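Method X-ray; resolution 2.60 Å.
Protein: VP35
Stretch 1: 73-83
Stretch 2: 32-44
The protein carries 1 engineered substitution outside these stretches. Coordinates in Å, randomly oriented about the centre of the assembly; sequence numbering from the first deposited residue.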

ATOM      1  N   GLU A  73      -5.669  10.908   7.324  1.00 93.77           N
ATOM      2  CA  GLU A  73      -6.538  11.576   6.361  1.00 98.98           C
ATOM      3  C   GLU A  73      -5.879  11.749   4.997  1.00 95.89           C
ATOM      4  O   GLU A  73      -6.566  11.667   3.970  1.00 92.53           O
ATOM      5  CB  GLU A  73      -6.985  12.930   6.910  1.00112.71           C
ATOM      6  CG  GLU A  73      -8.276  13.433   6.290  1.00125.75           C
ATOM      7  CD  GLU A  73      -9.316  12.330   6.119  1.00133.73           C
ATOM      8  OE1 GLU A  73      -9.611  11.604   7.097  1.00132.40           O
ATOM      9  OE2 GLU A  73      -9.835  12.183   4.993  1.00137.27           O
ATOM     10  N   TYR A  74      -4.566  11.984   4.951  1.00 92.06           N
ATOM     11  CA  TYR A  74      -3.911  12.140   3.657  1.00 71.94           C
ATOM     12  C   TYR A  74      -3.969  10.842   2.855  1.00 77.19           C
ATOM     13  O   TYR A  74      -4.543  10.799   1.762  1.00 82.83           O
ATOM     14  CB  TYR A  74      -2.464  12.594   3.828  1.00 63.44           C
ATOM     15  CG  TYR A  74      -1.734  12.548   2.511  1.00 60.67           C
ATOM     16  CD1 TYR A  74      -2.106  13.377   1.459  1.00 62.68           C
ATOM     17  CD2 TYR A  74      -0.727  11.623   2.290  1.00 63.53           C
ATOM     18  CE1 TYR A  74      -1.455  13.321   0.236  1.00 69.94           C
ATOM     19  CE2 TYR A  74      -0.074  11.554   1.078  1.00 76.19           C
ATOM     20  CZ  TYR A  74      -0.440  12.402   0.052  1.00 80.33           C
ATOM     21  OH  TYR A  74       0.222  12.320  -1.157  1.00 82.39           O
ATOM     22  N   PHE A  75      -3.377   9.766   3.389  1.00 70.08           N
ATOM     23  CA  PHE A  75      -3.380   8.486   2.685  1.00 62.44           C
ATOM     24  C   PHE A  75      -4.790   8.003   2.398  1.00 63.65           C
ATOM     25  O   PHE A  75      -5.019   7.324   1.392  1.00 69.35           O
ATOM     26  CB  PHE A  75      -2.624   7.435   3.493  1.00 53.05           C
ATOM     27  CG  PHE A  75      -1.191   7.781   3.714  1.00 59.73           C
ATOM     28  CD1 PHE A  75      -0.256   7.569   2.717  1.00 41.52           C
ATOM     29  CD2 PHE A  75      -0.783   8.353   4.910  1.00 62.39           C
ATOM     30  CE1 PHE A  75       1.061   7.897   2.918  1.00 57.74           C
ATOM     31  CE2 PHE A  75       0.530   8.688   5.119  1.00 54.07           C
ATOM     32  CZ  PHE A  75       1.459   8.457   4.122  1.00 69.08           C
ATOM     33  N   ARG A  76      -5.743   8.344   3.265  1.00 67.77           N
ATOM     34  CA  ARG A  76      -7.128   7.951   3.042  1.00 70.52           C
ATOM     35  C   ARG A  76      -7.627   8.443   1.687  1.00 73.35           C
ATOM     36  O   ARG A  76      -8.210   7.678   0.914  1.00 77.12           O
ATOM     37  CB  ARG A  76      -7.993   8.486   4.184  1.00 78.78           C
ATOM     38  CG  ARG A  76      -9.453   8.071   4.159  1.00 78.00           C
ATOM     39  CD  ARG A  76     -10.256   8.960   5.105  1.00 80.40           C
ATOM     40  NE  ARG A  76     -11.688   8.907   4.836  1.00107.24           N
ATOM     41  CZ  ARG A  76     -12.276   9.457   3.776  1.00123.51           C
ATOM     42  NH1 ARG A  76     -11.555  10.102   2.869  1.00125.52           N
ATOM     43  NH2 ARG A  76     -13.591   9.361   3.618  1.00128.42           N
ATOM     44  N   ASN A  77      -7.371   9.714   1.366  1.00 79.05           N
ATOM     45  CA  ASN A  77      -7.862  10.335   0.141  1.00 72.46           C
ATOM     46  C   ASN A  77      -6.878  10.252  -1.018  1.00 67.84           C
ATOM     47  O   ASN A  77      -6.936  11.086  -1.927  1.00 87.71           O
ATOM     48  CB  ASN A  77      -8.201  11.803   0.397  1.00 68.62           C
ATOM     49  CG  ASN A  77      -9.417  11.964   1.249  1.00 79.81           C
ATOM     50  OD1 ASN A  77     -10.333  11.147   1.183  1.00 89.72           O
ATOM     51  ND2 ASN A  77      -9.448  13.020   2.056  1.00 90.99           N
ATOM     52  N   CYS A  78      -5.978   9.290  -1.016  1.00 62.54           N
ATOM     53  CA  CYS A  78      -4.875   9.294  -1.957  1.00 63.30           C
ATOM     54  C   CYS A  78      -5.162   8.327  -3.094  1.00 65.48           C
ATOM     55  O   CYS A  78      -5.684   7.228  -2.878  1.00 64.89           O
ATOM     56  CB  CYS A  78      -3.574   8.919  -1.248  1.00 75.91           C
ATOM     57  SG  CYS A  78      -2.108   9.759  -1.840  1.00 88.54           S
ATOM     58  N   GLU A  79      -4.859   8.769  -4.309  1.00 66.25           N
ATOM     59  CA  GLU A  79      -4.919   7.890  -5.465  1.00 53.31           C
ATOM     60  C   GLU A  79      -3.963   6.723  -5.278  1.00 68.30           C
ATOM     61  O   GLU A  79      -2.810   6.910  -4.878  1.00 77.76           O
ATOM     62  CB  GLU A  79      -4.552   8.662  -6.726  1.00 59.70           C
ATOM     63  CG  GLU A  79      -5.717   9.346  -7.413  1.00 73.10           C
ATOM     64  CD  GLU A  79      -6.725   8.363  -7.974  1.00 87.60           C
ATOM     65  OE1 GLU A  79      -7.877   8.779  -8.188  1.00 92.92           O
ATOM     66  OE2 GLU A  79      -6.371   7.180  -8.198  1.00 92.52           O
ATOM     67  N   ALA A  80      -4.446   5.520  -5.560  1.00 62.40           N
ATOM     68  CA  ALA A  80      -3.581   4.354  -5.517  1.00 53.44           C
ATOM     69  C   ALA A  80      -2.439   4.528  -6.512  1.00 48.58           C
ATOM     70  O   ALA A  80      -2.652   5.040  -7.616  1.00 72.73           O
ATOM     71  CB  ALA A  80      -4.370   3.087  -5.843  1.00 62.19           C
ATOM     72  N   PRO A  81      -1.225   4.118  -6.161  1.00 53.34           N
ATOM     73  CA  PRO A  81      -0.099   4.284  -7.085  1.00 54.42           C
ATOM     74  C   PRO A  81      -0.184   3.332  -8.271  1.00 65.96           C
ATOM     75  O   PRO A  81      -0.771   2.251  -8.199  1.00 62.21           O
ATOM     76  CB  PRO A  81       1.118   3.964  -6.214  1.00 55.29           C
ATOM     77  CG  PRO A  81       0.601   3.018  -5.191  1.00 52.23           C
ATOM     78  CD  PRO A  81      -0.814   3.471  -4.902  1.00 57.05           C
ATOM     79  N   THR A  82       0.427   3.747  -9.374  1.00 71.98           N
ATOM     80  CA  THR A  82       0.485   2.943 -10.584  1.00 73.50           C
ATOM     81  C   THR A  82       1.842   2.265 -10.692  1.00 67.56           C
ATOM     82  O   THR A  82       2.878   2.886 -10.451  1.00 78.15           O
ATOM     83  CB  THR A  82       0.230   3.818 -11.808  1.00 75.85           C
ATOM     84  OG1 THR A  82      -0.816   4.743 -11.491  1.00 88.80           O
ATOM     85  CG2 THR A  82      -0.142   2.988 -13.034  1.00 73.26           C
ATOM     86  N   THR A  83       1.821   0.977 -11.020  1.00 67.74           N
ATOM     87  CA  THR A  83       3.002   0.201 -11.371  1.00 70.16           C
ATOM     88  C   THR A  83       2.876  -0.230 -12.827  1.00 79.34           C
ATOM     89  O   THR A  83       1.782  -0.578 -13.289  1.00 79.63           O
ATOM     90  CB  THR A  83       3.152  -1.052 -10.495  1.00 65.30           C
ATOM     91  OG1 THR A  83       3.005  -0.718  -9.109  1.00 74.37           O
ATOM     92  CG2 THR A  83       4.519  -1.680 -10.720  1.00 66.53           C
TER
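Stretch 2, residues 32-44: SAIAMVSRDSHDL

Stretch 2 enters as a helix that includes residues 32-36, passes through a loop at Ser38 to Asp40, and starts a second helix at Ser41. It lies against stretch 1 in the opposite chain order: Pro81 has its CA nearest that of Ala33 (6.2 Å), Phe75 that of Ile34 (7.0 Å), and Tyr74 that of Asp43 (8.0 Å). Stretch 1 is itself helical from Glu73 to Arg76, turns at Asn77, then runs extended from Cys78 into a strand at Thr82.

Phe75, buried, gives up the most surface. Its flat ring fits between Ile34 and Val37 on one hand and Asp43 of the second helix on the other: Ile34 CG2 lies over one face, 3.5 Å from Phe75 CE1, a CH-pi contact, while Val37 CG1 meets the edge 3.5 Å from Phe75 CD1. Farther round that edge, Asp43 O lies 3.5 Å from Phe75 CE2.

Val37 is the chief counterpart in stretch 2. Its compact branched side chain packs toward Phe75 and the backbone of Glu79, with Val37 CG2 3.4 Å from Glu79 O. Its carbonyl is satisfied by a side chain: Tyr74 OH donates a hydrogen bond to Val37 O at 2.9 Å.

Tyr74 thus joins a polar tip to an aromatic face, and Arg39 uses the face. The Arg39 guanidinium carbon CZ stands 4.2 Å from the Tyr74 ring centroid, nearly along the ring normal, a cation-pi contact. Asp43 helps hold the arginine there: Asp43 OD2 accepts from Arg39 N at 3.0 Å and pairs by charge with Arg39 NH1 at 2.8 Å. Asp40 caps the second helix through weak bonds.

At the other end, the rigid, apolar ring of Pro81 suits a small partner and a flexible one: Pro81 CG touches Ala33 CB, and Pro81 CB touches Met36 CE, each at 3.5 Å.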

ATOM      1  N   SER A  32       4.209  -0.783   0.648  1.00 49.97           N
ATOM      2  CA  SER A  32       4.957  -0.155  -0.436  1.00 46.00           C
ATOM      3  C   SER A  32       4.168   0.982  -1.086  1.00 57.11           C
ATOM      4  O   SER A  32       4.747   1.999  -1.482  1.00 54.25           O
ATOM      5  CB  SER A  32       5.336  -1.215  -1.473  1.00 46.50           C
ATOM      6  OG  SER A  32       6.245  -0.693  -2.426  1.00 64.98           O
ATOM      7  N   ALA A  33       2.846   0.827  -1.207  1.00 41.65           N
ATOM      8  CA  ALA A  33       2.025   1.866  -1.822  1.00 47.53           C
ATOM      9  C   ALA A  33       1.965   3.098  -0.937  1.00 61.03           C
ATOM     10  O   ALA A  33       2.114   4.230  -1.420  1.00 61.31           O
ATOM     11  CB  ALA A  33       0.617   1.333  -2.090  1.00 40.19           C
ATOM     12  N   ILE A  34       1.756   2.887   0.366  1.00 65.29           N
ATOM     13  CA  ILE A  34       1.785   3.983   1.325  1.00 56.69           C
ATOM     14  C   ILE A  34       3.100   4.742   1.219  1.00 53.72           C
ATOM     15  O   ILE A  34       3.117   5.979   1.194  1.00 52.93           O
ATOM     16  CB  ILE A  34       1.547   3.446   2.750  1.00 49.57           C
ATOM     17  CG1 ILE A  34       0.129   2.884   2.872  1.00 46.65           C
ATOM     18  CG2 ILE A  34       1.753   4.542   3.779  1.00 44.96           C
ATOM     19  CD1 ILE A  34      -0.165   2.274   4.218  1.00 52.03           C
ATOM     20  N   ALA A  35       4.222   4.018   1.130  1.00 50.06           N
ATOM     21  CA  ALA A  35       5.509   4.700   1.019  1.00 46.08           C
ATOM     22  C   ALA A  35       5.626   5.452  -0.298  1.00 54.62           C
ATOM     23  O   ALA A  35       6.122   6.583  -0.329  1.00 65.62           O
ATOM     24  CB  ALA A  35       6.656   3.706   1.161  1.00 46.17           C
ATOM     25  N   MET A  36       5.177   4.840  -1.394  1.00 57.32           N
ATOM     26  CA  MET A  36       5.300   5.471  -2.703  1.00 62.19           C
ATOM     27  C   MET A  36       4.488   6.755  -2.779  1.00 67.68           C
ATOM     28  O   MET A  36       4.893   7.716  -3.448  1.00 59.97           O
ATOM     29  CB  MET A  36       4.839   4.509  -3.800  1.00 64.14           C
ATOM     30  CG  MET A  36       5.797   3.384  -4.135  1.00 66.42           C
ATOM     31  SD  MET A  36       4.928   2.039  -4.966  1.00 75.40           S
ATOM     32  CE  MET A  36       4.441   2.813  -6.500  1.00 79.76           C
ATOM     33  N   VAL A  37       3.332   6.791  -2.106  1.00 67.77           N
ATOM     34  CA  VAL A  37       2.356   7.857  -2.340  1.00 62.87           C
ATOM     35  C   VAL A  37       2.569   9.070  -1.431  1.00 56.14           C
ATOM     36  O   VAL A  37       1.979  10.137  -1.679  1.00 57.83           O
ATOM     37  CB  VAL A  37       0.933   7.275  -2.192  1.00 50.29           C
ATOM     38  CG1 VAL A  37       0.497   7.270  -0.736  1.00 52.23           C
ATOM     39  CG2 VAL A  37      -0.054   7.988  -3.105  1.00 66.29           C
ATOM     40  N   SER A  38       3.409   8.948  -0.404  1.00 56.43           N
ATOM     41  CA  SER A  38       3.750  10.060   0.475  1.00 66.87           C
ATOM     42  C   SER A  38       4.568  11.123  -0.260  1.00 62.50           C
ATOM     43  O   SER A  38       5.300  10.837  -1.210  1.00 76.97           O
ATOM     44  CB  SER A  38       4.534   9.551   1.688  1.00 70.39           C
ATOM     45  OG  SER A  38       5.549   8.641   1.306  1.00 82.78           O
ATOM     46  N   ARG A  39       4.456  12.365   0.215  1.00 53.26           N
ATOM     47  CA  ARG A  39       5.067  13.506  -0.453  1.00 61.09           C
ATOM     48  C   ARG A  39       6.427  13.886   0.123  1.00 66.67           C
ATOM     49  O   ARG A  39       7.215  14.542  -0.574  1.00 66.88           O
ATOM     50  CB  ARG A  39       4.117  14.718  -0.390  1.00 71.57           C
ATOM     51  CG  ARG A  39       2.636  14.327  -0.339  1.00 70.15           C
ATOM     52  CD  ARG A  39       1.658  15.507  -0.412  1.00 78.52           C
ATOM     53  NE  ARG A  39       1.609  16.345   0.791  1.00 81.29           N
ATOM     54  CZ  ARG A  39       1.043  15.996   1.946  1.00 74.78           C
ATOM     55  NH1 ARG A  39       0.482  14.811   2.091  1.00 68.39           N
ATOM     56  NH2 ARG A  39       1.054  16.832   2.971  1.00 83.29           N
ATOM     57  N   ASP A  40       6.720  13.489   1.355  1.00 49.58           N
ATOM     58  CA  ASP A  40       7.986  13.790   2.019  1.00 60.57           C
ATOM     59  C   ASP A  40       8.056  12.938   3.287  1.00 58.41           C
ATOM     60  O   ASP A  40       7.198  12.077   3.521  1.00 56.06           O
ATOM     61  CB  ASP A  40       8.127  15.287   2.307  1.00 64.30           C
ATOM     62  CG  ASP A  40       7.157  15.790   3.377  1.00 82.89           C
ATOM     63  OD1 ASP A  40       6.141  15.117   3.670  1.00 81.11           O
ATOM     64  OD2 ASP A  40       7.417  16.882   3.928  1.00 92.33           O
ATOM     65  N   SER A  41       9.079  13.192   4.113  1.00 54.01           N
ATOM     66  CA  SER A  41       9.293  12.399   5.322  1.00 57.31           C
ATOM     67  C   SER A  41       8.176  12.593   6.342  1.00 64.18           C
ATOM     68  O   SER A  41       7.898  11.683   7.136  1.00 75.52           O
ATOM     69  CB  SER A  41      10.649  12.750   5.939  1.00 64.24           C
ATOM     70  OG  SER A  41      10.581  13.938   6.708  1.00 72.94           O
ATOM     71  N   HIS A  42       7.519  13.753   6.328  1.00 64.28           N
ATOM     72  CA  HIS A  42       6.457  14.018   7.291  1.00 56.42           C
ATOM     73  C   HIS A  42       5.302  13.032   7.135  1.00 60.03           C
ATOM     74  O   HIS A  42       4.803  12.486   8.125  1.00 61.56           O
ATOM     75  CB  HIS A  42       5.969  15.453   7.147  1.00 74.44           C
ATOM     76  CG  HIS A  42       4.865  15.801   8.093  1.00 99.28           C
ATOM     77  ND1 HIS A  42       5.070  15.961   9.446  1.00102.11           N
ATOM     78  CD2 HIS A  42       3.541  15.993   7.886  1.00103.54           C
ATOM     79  CE1 HIS A  42       3.921  16.254  10.030  1.00103.94           C
ATOM     80  NE2 HIS A  42       2.978  16.279   9.106  1.00104.30           N
ATOM     81  N   ASP A  43       4.857  12.789   5.899  1.00 67.03           N
ATOM     82  CA  ASP A  43       3.779  11.824   5.690  1.00 66.93           C
ATOM     83  C   ASP A  43       4.188  10.431   6.163  1.00 69.77           C
ATOM     84  O   ASP A  43       3.399   9.725   6.805  1.00 66.53           O
ATOM     85  CB  ASP A  43       3.371  11.787   4.217  1.00 51.27           C
ATOM     86  CG  ASP A  43       2.794  13.099   3.737  1.00 64.75           C
ATOM     87  OD1 ASP A  43       2.336  13.904   4.575  1.00 71.97           O
ATOM     88  OD2 ASP A  43       2.797  13.324   2.512  1.00 63.90           O
ATOM     89  N   LEU A  44       5.424  10.024   5.857  1.00 56.03           N
ATOM     90  CA  LEU A  44       5.907   8.732   6.329  1.00 52.41           C
ATOM     91  C   LEU A  44       5.886   8.644   7.851  1.00 49.40           C
ATOM     92  O   LEU A  44       5.531   7.600   8.403  1.00 61.11           O
ATOM     93  CB  LEU A  44       7.309   8.446   5.786  1.00 49.92           C
ATOM     94  CG  LEU A  44       7.464   8.194   4.283  1.00 47.28           C
ATOM     95  CD1 LEU A  44       8.919   7.971   3.940  1.00 39.67           C
ATOM     96  CD2 LEU A  44       6.649   6.989   3.871  1.00 36.51           C
TER